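Local structure of CaaX farnesyltransferase beta subunit Ram1 (Aspergillus fumigatus, 4L9P) at residues 290-295 with 320-325. The protein binds a zinc ion and is probably the peptide-binding beta subunit of the heterodimeric enzyme that transfers a farnesyl group from farnesyl diphosphate to CaaX cysteines. Numbering follows the deposited sequence.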
ATOM      1  N   GLU B 290     -17.961   1.907   2.635  1.00  5.99           N
ATOM      2  CA  GLU B 290     -18.104   1.491   4.028  1.00  6.60           C
ATOM      3  C   GLU B 290     -16.991   0.484   4.420  1.00  5.63           C
ATOM      4  O   GLU B 290     -16.404   0.605   5.521  1.00  6.12           O
ATOM      5  CB  GLU B 290     -19.480   0.856   4.244  1.00  8.23           C
ATOM      6  CG  GLU B 290     -20.628   1.840   3.987  1.00 10.86           C
ATOM      7  CD  GLU B 290     -21.145   1.848   2.575  1.00 13.65           C
ATOM      8  OE1 GLU B 290     -20.493   1.348   1.660  1.00 11.40           O
ATOM      9  OE2 GLU B 290     -22.265   2.375   2.366  1.00 19.15           O
ATOM     10  N   TYR B 291     -16.672  -0.462   3.536  1.00  5.61           N
ATOM     11  CA  TYR B 291     -15.596  -1.401   3.776  1.00  5.50           C
ATOM     12  C   TYR B 291     -14.282  -0.615   3.929  1.00  5.22           C
ATOM     13  O   TYR B 291     -13.486  -0.864   4.850  1.00  5.67           O
ATOM     14  CB  TYR B 291     -15.523  -2.369   2.608  1.00  5.56           C
ATOM     15  CG  TYR B 291     -14.227  -3.137   2.522  1.00  6.50           C
ATOM     16  CD1 TYR B 291     -13.985  -4.225   3.339  1.00  7.44           C
ATOM     17  CD2 TYR B 291     -13.234  -2.737   1.647  1.00  8.52           C
ATOM     18  CE1 TYR B 291     -12.793  -4.960   3.257  1.00  7.63           C
ATOM     19  CE2 TYR B 291     -12.066  -3.405   1.539  1.00  9.90           C
ATOM     20  CZ  TYR B 291     -11.791  -4.481   2.349  1.00  8.61           C
ATOM     21  OH  TYR B 291     -10.625  -5.172   2.146  1.00 11.23           O
ATOM     22  N   LEU B 292     -14.040   0.342   3.036  1.00  4.69           N
ATOM     23  CA  LEU B 292     -12.765   1.069   3.150  1.00  4.66           C
ATOM     24  C   LEU B 292     -12.714   1.889   4.457  1.00  4.12           C
ATOM     25  O   LEU B 292     -11.664   1.969   5.109  1.00  5.34           O
ATOM     26  CB  LEU B 292     -12.589   1.995   1.949  1.00  4.95           C
ATOM     27  CG  LEU B 292     -12.529   1.252   0.603  1.00  5.20           C
ATOM     28  CD1 LEU B 292     -12.564   2.212  -0.626  1.00  5.61           C
ATOM     29  CD2 LEU B 292     -11.241   0.367   0.544  1.00  7.07           C
ATOM     30  N   SER B 293     -13.849   2.495   4.883  1.00  4.46           N
ATOM     31  CA  SER B 293     -13.860   3.211   6.157  1.00  4.65           C
ATOM     32  C   SER B 293     -13.457   2.268   7.321  1.00  4.87           C
ATOM     33  O   SER B 293     -12.797   2.696   8.288  1.00  5.29           O
ATOM     34  CB  SER B 293     -15.284   3.695   6.400  1.00  6.34           C
ATOM     35  OG  SER B 293     -15.410   4.206   7.737  1.00  6.84           O
ATOM     36  N   ARG B 294     -13.902   0.989   7.254  1.00  4.37           N
ATOM     37  CA  ARG B 294     -13.575   0.021   8.288  1.00  4.69           C
ATOM     38  C   ARG B 294     -12.098  -0.406   8.255  1.00  4.28           C
ATOM     39  O   ARG B 294     -11.659  -1.155   9.166  1.00  5.50           O
ATOM     40  CB  ARG B 294     -14.459  -1.204   8.118  1.00  4.73           C
ATOM     41  CG  ARG B 294     -15.966  -0.903   8.410  1.00  6.06           C
ATOM     42  CD  ARG B 294     -16.807  -2.153   8.655  1.00  7.44           C
ATOM     43  NE  ARG B 294     -16.609  -3.099   7.591  1.00 10.11           N
ATOM     44  CZ  ARG B 294     -17.353  -3.209   6.480  1.00 12.15           C
ATOM     45  NH1 ARG B 294     -18.328  -2.373   6.208  1.00 12.68           N
ATOM     46  NH2 ARG B 294     -17.062  -4.170   5.603  1.00 12.23           N
ATOM     47  N   CYS B 295     -11.325   0.067   7.244  1.00  3.32           N
ATOM     48  CA  CYS B 295      -9.856  -0.203   7.203  1.00  3.67           C
ATOM     49  C   CYS B 295      -9.064   0.962   7.766  1.00  4.30           C
ATOM     50  O   CYS B 295      -7.854   0.857   7.874  1.00  4.54           O
ATOM     51  CB  CYS B 295      -9.412  -0.474   5.756  1.00  5.17           C
ATOM     52  SG  CYS B 295     -10.088  -2.070   5.150  1.00  6.72           S
ATOM     53  N   ALA B 320      -7.296   6.114  -3.360  1.00  4.12           N
ATOM     54  CA  ALA B 320      -7.492   6.155  -4.800  1.00  4.02           C
ATOM     55  C   ALA B 320      -8.830   5.479  -5.135  1.00  4.82           C
ATOM     56  O   ALA B 320      -9.584   5.965  -5.981  1.00  5.52           O
ATOM     57  CB  ALA B 320      -6.320   5.425  -5.538  1.00  4.57           C
ATOM     58  N   CYS B 321      -9.144   4.346  -4.480  1.00  5.33           N
ATOM     59  CA  CYS B 321     -10.435   3.699  -4.738  1.00  6.22           C
ATOM     60  C   CYS B 321     -11.590   4.635  -4.349  1.00  5.51           C
ATOM     61  O   CYS B 321     -12.580   4.714  -5.099  1.00  6.37           O
ATOM     62  CB  CYS B 321     -10.496   2.376  -3.928  1.00  6.95           C
ATOM     63  SG  CYS B 321     -11.862   1.344  -4.478  1.00  9.02           S
ATOM     64  N   LEU B 322     -11.488   5.347  -3.206  1.00  5.89           N
ATOM     65  CA  LEU B 322     -12.579   6.289  -2.820  1.00  5.91           C
ATOM     66  C   LEU B 322     -12.763   7.357  -3.895  1.00  6.25           C
ATOM     67  O   LEU B 322     -13.904   7.715  -4.215  1.00  7.94           O
ATOM     68  CB  LEU B 322     -12.275   6.991  -1.485  1.00  6.49           C
ATOM     69  CG  LEU B 322     -12.500   6.094  -0.269  1.00  6.48           C
ATOM     70  CD1 LEU B 322     -12.029   6.874   0.956  1.00  7.29           C
ATOM     71  CD2 LEU B 322     -13.956   5.654  -0.070  1.00  6.82           C
ATOM     72  N   CYS B 323     -11.657   7.816  -4.487  1.00  5.66           N
ATOM     73  CA  CYS B 323     -11.755   8.831  -5.523  1.00  6.83           C
ATOM     74  C   CYS B 323     -12.280   8.284  -6.852  1.00  7.66           C
ATOM     75  O   CYS B 323     -12.563   9.092  -7.769  1.00  7.98           O
ATOM     76  CB  CYS B 323     -10.375   9.535  -5.710  1.00  8.16           C
ATOM     77  SG  CYS B 323      -9.979  10.526  -4.195  1.00  9.50           S
ATOM     78  N   LEU B 324     -12.386   6.963  -7.035  1.00  8.68           N
ATOM     79  CA  LEU B 324     -13.149   6.414  -8.158  1.00  9.73           C
ATOM     80  C   LEU B 324     -14.670   6.411  -7.922  1.00 11.82           C
ATOM     81  O   LEU B 324     -15.472   6.106  -8.843  1.00 13.97           O
ATOM     82  CB  LEU B 324     -12.711   4.942  -8.376  1.00 10.16           C
ATOM     83  CG  LEU B 324     -11.353   4.778  -8.991  1.00  9.79           C
ATOM     84  CD1 LEU B 324     -11.024   3.307  -8.995  1.00 10.92           C
ATOM     85  CD2 LEU B 324     -11.353   5.279 -10.434  1.00 10.46           C
ATOM     86  N   LEU B 325     -15.087   6.729  -6.705  1.00  9.44           N
ATOM     87  CA  LEU B 325     -16.503   6.679  -6.347  1.00 10.38           C
ATOM     88  C   LEU B 325     -17.229   8.016  -6.377  1.00 12.08           C
ATOM     89  O   LEU B 325     -18.465   8.048  -6.335  1.00 14.29           O
ATOM     90  CB  LEU B 325     -16.705   6.041  -4.959  1.00 11.63           C
ATOM     91  CG  LEU B 325     -15.979   4.699  -4.815  1.00 11.50           C
ATOM     92  CD1 LEU B 325     -16.173   4.162  -3.376  1.00 13.05           C
ATOM     93  CD2 LEU B 325     -16.441   3.680  -5.856  1.00 12.35           C
TER
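Leu-292 packs against Cys-321 and Leu-322 in a small, wholly apolar helix-helix contact within the alpha-alpha toroid of the prenyltransferase beta subunit, where the short helix 288-293 lies beside the C-terminal part of helix 312-323. Between residues 290-295 and 320-325 the nearest CA atoms are those of Leu-292 and Leu-322, 7.9 Å apart, and the segments bury 131 Å² in all. No hydrogen bond crosses between them. One methyl of Leu-292 does the touching: with CG anti to the carbonyl carbon (chi1 -62°) and CD1 anti to CA (chi2 171°), CD1 projects between the two neighbouring side chains of the partner helix, 3.9 Å from Cys-321 CB. Leu-322 does not aim its CB straight at this helix; its branch reaches back, and the two leucine side chains run antiparallel, each passing alongside the other.

Around this point, Val-251 of helix 251-263 also touches Leu-292, Val-331 of helix 328-335 packs on Leu-322, Leu-288 meets Cys-321, and Pro-289 meets Leu-322 and Leu-325. Ser-293, which takes no part in the leucine packing, is hydrogen-bonded through OG to Lys-230 NZ of the alpha subunit, so the short helix also borders the heterodimer interface. The contact is buried but away from the zinc and ligand sites, with the Cys-321 side chain about 10 Å from the bound farnesyl analogue. Leu-292 CD1 lies 3.8 Å from Leu-322 CD2.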